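Local coordinates for protein beta-glucuronidase (uncultured Clostridium sp., PDB 6U7J) that hydrolyses beta-D-glucuronides to release glucuronic acid and, as a gut microbial enzyme, probably takes part in reactivating estrogens from their glucuronides, at residues Ser459-Tyr470 with Tyr498-Gly508. Residues are numbered along the deposited sequence; the frame is centred on the assembly and turned at random.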
loop_
_atom_site.group_PDB
_atom_site.type_symbol
_atom_site.label_atom_id
_atom_site.label_comp_id
_atom_site.label_asym_id
_atom_site.label_seq_id
_atom_site.Cartn_x
_atom_site.Cartn_y
_atom_site.Cartn_z
ATOM N N SER B 459 -11.497 24.609 33.765
ATOM C CA SER B 459 -10.521 23.657 34.296
ATOM C C SER B 459 -10.228 23.879 35.773
ATOM O O SER B 459 -9.705 22.964 36.426
ATOM C CB SER B 459 -9.210 23.697 33.505
ATOM O OG SER B 459 -9.359 23.013 32.270
ATOM N N GLN B 460 -10.560 25.054 36.324
ATOM C CA GLN B 460 -10.401 25.255 37.763
ATOM C C GLN B 460 -11.202 24.242 38.583
ATOM O O GLN B 460 -10.859 23.999 39.743
ATOM C CB GLN B 460 -10.806 26.677 38.155
ATOM C CG GLN B 460 -12.290 26.990 37.956
ATOM C CD GLN B 460 -12.586 27.461 36.540
ATOM O OE1 GLN B 460 -11.737 27.351 35.656
ATOM N NE2 GLN B 460 -13.790 27.982 36.317
ATOM N N PHE B 461 -12.243 23.631 38.006
ATOM C CA PHE B 461 -13.053 22.663 38.736
ATOM C C PHE B 461 -12.431 21.275 38.786
ATOM O O PHE B 461 -12.942 20.420 39.517
ATOM C CB PHE B 461 -14.456 22.559 38.117
ATOM C CG PHE B 461 -15.190 23.880 38.038
ATOM C CD1 PHE B 461 -15.331 24.682 39.156
ATOM C CD2 PHE B 461 -15.736 24.315 36.843
ATOM C CE1 PHE B 461 -15.999 25.899 39.081
ATOM C CE2 PHE B 461 -16.410 25.528 36.765
ATOM C CZ PHE B 461 -16.540 26.321 37.888
ATOM N N PHE B 462 -11.354 21.023 38.044
ATOM C CA PHE B 462 -10.797 19.683 37.918
ATOM C C PHE B 462 -9.645 19.487 38.891
ATOM O O PHE B 462 -9.047 20.444 39.380
ATOM C CB PHE B 462 -10.301 19.418 36.486
ATOM C CG PHE B 462 -11.359 19.573 35.431
ATOM C CD1 PHE B 462 -12.697 19.325 35.720
ATOM C CD2 PHE B 462 -11.013 19.952 34.144
ATOM C CE1 PHE B 462 -13.675 19.462 34.740
ATOM C CE2 PHE B 462 -11.981 20.086 33.160
ATOM C CZ PHE B 462 -13.315 19.847 33.459
ATOM N N ASP B 463 -9.333 18.222 39.153
ATOM C CA ASP B 463 -8.163 17.864 39.943
ATOM C C ASP B 463 -6.918 17.683 39.084
ATOM O O ASP B 463 -5.796 17.876 39.575
ATOM C CB ASP B 463 -8.453 16.591 40.735
ATOM C CG ASP B 463 -9.728 16.715 41.574
ATOM O OD1 ASP B 463 -9.783 17.631 42.425
ATOM O OD2 ASP B 463 -10.683 15.932 41.374
ATOM N N VAL B 464 -7.089 17.322 37.814
ATOM C CA VAL B 464 -5.995 17.236 36.853
ATOM C C VAL B 464 -6.408 18.013 35.619
ATOM O O VAL B 464 -7.580 17.982 35.224
ATOM C CB VAL B 464 -5.665 15.768 36.494
ATOM C CG1 VAL B 464 -4.632 15.695 35.359
ATOM C CG2 VAL B 464 -5.163 15.026 37.715
ATOM N N VAL B 465 -5.463 18.737 35.026
ATOM C CA VAL B 465 -5.710 19.433 33.762
ATOM C C VAL B 465 -5.244 18.545 32.618
ATOM O O VAL B 465 -4.101 18.055 32.617
ATOM C CB VAL B 465 -5.001 20.799 33.738
ATOM C CG1 VAL B 465 -5.091 21.419 32.340
ATOM C CG2 VAL B 465 -5.604 21.722 34.770
ATOM N N CYS B 466 -6.125 18.342 31.643
ATOM C CA CYS B 466 -5.896 17.438 30.516
ATOM C C CYS B 466 -6.042 18.251 29.236
ATOM O O CYS B 466 -7.088 18.875 29.022
ATOM C CB CYS B 466 -6.905 16.289 30.554
ATOM S SG CYS B 466 -6.586 15.078 31.852
ATOM N N ILE B 467 -5.011 18.263 28.395
ATOM C CA ILE B 467 -5.042 19.063 27.176
ATOM C C ILE B 467 -4.794 18.179 25.959
ATOM O O ILE B 467 -3.953 17.269 25.986
ATOM C CB ILE B 467 -4.033 20.236 27.221
ATOM C CG1 ILE B 467 -2.582 19.733 27.182
ATOM C CG2 ILE B 467 -4.272 21.082 28.469
ATOM C CD1 ILE B 467 -1.555 20.840 27.097
ATOM N N ASN B 468 -5.557 18.447 24.900
ATOM C CA ASN B 468 -5.402 17.810 23.601
ATOM C C ASN B 468 -4.672 18.793 22.691
ATOM O O ASN B 468 -5.199 19.867 22.382
ATOM C CB ASN B 468 -6.761 17.438 23.004
ATOM C CG ASN B 468 -7.454 16.304 23.761
ATOM O OD1 ASN B 468 -6.884 15.706 24.676
ATOM N ND2 ASN B 468 -8.690 16.000 23.367
ATOM N N ARG B 469 -3.467 18.433 22.264
ATOM C CA ARG B 469 -2.596 19.391 21.602
ATOM C C ARG B 469 -1.919 18.718 20.428
ATOM O O ARG B 469 -1.312 17.657 20.589
ATOM C CB ARG B 469 -1.548 19.944 22.577
ATOM C CG ARG B 469 -2.081 21.073 23.465
ATOM C CD ARG B 469 -2.557 22.214 22.604
ATOM N NE ARG B 469 -3.170 23.314 23.337
ATOM C CZ ARG B 469 -4.481 23.532 23.381
ATOM N NH1 ARG B 469 -5.315 22.701 22.757
ATOM N NH2 ARG B 469 -4.966 24.585 24.037
ATOM N N TYR B 470 -2.008 19.343 19.259
ATOM C CA TYR B 470 -1.532 18.765 18.015
ATOM C C TYR B 470 -0.594 19.732 17.310
ATOM O O TYR B 470 -0.747 20.058 16.126
ATOM C CB TYR B 470 -2.702 18.393 17.118
ATOM C CG TYR B 470 -3.552 17.277 17.644
ATOM C CD1 TYR B 470 -3.228 15.962 17.370
ATOM C CD2 TYR B 470 -4.693 17.534 18.406
ATOM C CE1 TYR B 470 -4.001 14.926 17.817
ATOM C CE2 TYR B 470 -5.497 16.488 18.867
ATOM C CZ TYR B 470 -5.135 15.186 18.565
ATOM O OH TYR B 470 -5.881 14.126 18.997
ATOM N N TYR B 498 -3.592 27.355 36.399
ATOM C CA TYR B 498 -4.427 26.534 37.270
ATOM C C TYR B 498 -3.681 25.836 38.393
ATOM O O TYR B 498 -4.331 25.377 39.340
ATOM C CB TYR B 498 -5.188 25.465 36.460
ATOM C CG TYR B 498 -6.151 26.043 35.451
ATOM C CD1 TYR B 498 -7.370 26.564 35.851
ATOM C CD2 TYR B 498 -5.831 26.082 34.102
ATOM C CE1 TYR B 498 -8.252 27.109 34.941
ATOM C CE2 TYR B 498 -6.716 26.620 33.172
ATOM C CZ TYR B 498 -7.930 27.126 33.604
ATOM O OH TYR B 498 -8.811 27.668 32.701
ATOM N N GLY B 499 -2.359 25.703 38.308
ATOM C CA GLY B 499 -1.619 25.174 39.434
ATOM C C GLY B 499 -1.795 23.697 39.685
ATOM O O GLY B 499 -1.535 23.235 40.797
ATOM N N LYS B 500 -2.204 22.935 38.680
ATOM C CA LYS B 500 -2.473 21.514 38.807
ATOM C C LYS B 500 -1.524 20.700 37.931
ATOM O O LYS B 500 -0.929 21.230 36.985
ATOM C CB LYS B 500 -3.933 21.228 38.413
ATOM C CG LYS B 500 -4.966 21.789 39.408
ATOM C CD LYS B 500 -6.320 21.930 38.749
ATOM C CE LYS B 500 -7.209 22.940 39.479
ATOM N NZ LYS B 500 -7.615 22.412 40.802
ATOM N N PRO B 501 -1.354 19.407 38.222
ATOM C CA PRO B 501 -0.626 18.538 37.290
ATOM C C PRO B 501 -1.339 18.463 35.947
ATOM O O PRO B 501 -2.564 18.625 35.859
ATOM C CB PRO B 501 -0.615 17.175 37.991
ATOM C CG PRO B 501 -1.013 17.429 39.403
ATOM C CD PRO B 501 -1.846 18.674 39.399
ATOM N N VAL B 502 -0.551 18.218 34.898
ATOM C CA VAL B 502 -1.016 18.235 33.513
ATOM C C VAL B 502 -0.743 16.880 32.867
ATOM O O VAL B 502 0.348 16.312 33.019
ATOM C CB VAL B 502 -0.345 19.356 32.697
ATOM C CG1 VAL B 502 -0.834 19.323 31.255
ATOM C CG2 VAL B 502 -0.628 20.714 33.318
ATOM N N ILE B 503 -1.747 16.364 32.162
ATOM C CA ILE B 503 -1.607 15.243 31.244
ATOM C C ILE B 503 -1.858 15.769 29.838
ATOM O O ILE B 503 -2.812 16.526 29.614
ATOM C CB ILE B 503 -2.593 14.111 31.580
ATOM C CG1 ILE B 503 -2.389 13.598 33.002
ATOM C CG2 ILE B 503 -2.461 12.956 30.593
ATOM C CD1 ILE B 503 -3.453 12.614 33.404
ATOM N N VAL B 504 -0.994 15.400 28.897
ATOM C CA VAL B 504 -1.269 15.633 27.480
ATOM C C VAL B 504 -2.067 14.419 27.021
ATOM O O VAL B 504 -1.514 13.338 26.788
ATOM C CB VAL B 504 0.003 15.840 26.655
ATOM C CG1 VAL B 504 -0.368 16.101 25.179
ATOM C CG2 VAL B 504 0.831 17.019 27.199
ATOM N N THR B 505 -3.385 14.578 26.957
ATOM C CA THR B 505 -4.254 13.430 26.731
ATOM C C THR B 505 -4.336 13.032 25.261
ATOM O O THR B 505 -4.818 11.931 24.966
ATOM C CB THR B 505 -5.661 13.711 27.287
ATOM O OG1 THR B 505 -6.012 15.084 27.062
ATOM C CG2 THR B 505 -5.733 13.408 28.805
ATOM N N GLU B 506 -3.858 13.878 24.349
ATOM C CA GLU B 506 -3.876 13.600 22.916
ATOM C C GLU B 506 -2.762 14.397 22.249
ATOM O O GLU B 506 -2.579 15.584 22.546
ATOM C CB GLU B 506 -5.223 13.974 22.258
ATOM C CG GLU B 506 -6.420 13.086 22.622
ATOM C CD GLU B 506 -7.685 13.436 21.840
ATOM O OE1 GLU B 506 -7.568 14.036 20.754
ATOM O OE2 GLU B 506 -8.809 13.122 22.312
ATOM N N TYR B 507 -2.039 13.742 21.341
ATOM C CA TYR B 507 -1.110 14.374 20.407
ATOM C C TYR B 507 -0.667 13.323 19.393
ATOM O O TYR B 507 -0.623 12.134 19.712
ATOM C CB TYR B 507 0.100 14.975 21.142
ATOM C CG TYR B 507 1.026 13.990 21.840
ATOM C CD1 TYR B 507 0.601 13.232 22.925
ATOM C CD2 TYR B 507 2.360 13.866 21.438
ATOM C CE1 TYR B 507 1.470 12.348 23.570
ATOM C CE2 TYR B 507 3.233 12.992 22.070
ATOM C CZ TYR B 507 2.793 12.246 23.141
ATOM O OH TYR B 507 3.664 11.380 23.769
ATOM N N GLY B 508 -0.347 13.754 18.177
ATOM C CA GLY B 508 0.036 12.780 17.162
ATOM C C GLY B 508 -0.191 13.316 15.754
ATOM O O GLY B 508 -0.337 14.520 15.547
#
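Glu506 and Asn468 lie against each other at the C-terminal ends of two parallel strands, their carboxylate and amide stacked with planes 25° apart. Along Glu506, CB sits 3.3 Å from Tyr470 OH and near Asn468 OD1. With CG anti to its own carbonyl carbon (chi1 -70°), the extended chain passes over the amide: CG lies 3.4 Å from Asn468 OD1, and CD comes close to ND2. OE1 then accepts a hydrogen bond from Tyr470 OH in the plane of the phenol, at its edge; the modelled 2.4 Å is very short, so its exact length is doubtful. OE2 forms a salt bridge with Arg338.

The carboxamide of Asn468 suits its place because it both accepts and donates: OD1 accepts a hydrogen bond from the Thr505 hydroxyl (OG1 to OD1 2.6 Å), while ND2 bonds to Glu417. Thr505 serves a second purpose, its methyl CG2 packing on Cys466 SG.

Strands 465-468 and 502-506, joined through helix 480-498, form a beta-alpha-beta unit of the TIM barrel. Its place at the C-terminal end of the seventh barrel strand, in a Thr-Glu-Tyr-Gly sequence, is consistent with Glu506 being the catalytic nucleophile, as in other family 2 glycosidases. Earlier in the pair, Ile503 N bonds to Val465 O (2.9 Å) and Ile467 N to Ile503 O. A beta bulge then shifts the register by one, and Arg469 N reaches Glu506 O.

Branched apolar side chains pack next to the pair: Val464 CG1 meets Ile503 CD1 at 3.8 Å. At the N-terminal end, the long chain of Lys500 runs past Val465 CG2 and bends at its end (chi4 -69°), so that NZ of Lys500 donates a 2.8 Å hydrogen bond to Phe462 O. Nearby, Ser459 CB lies over one face of the Tyr498 ring in a CH-pi contact.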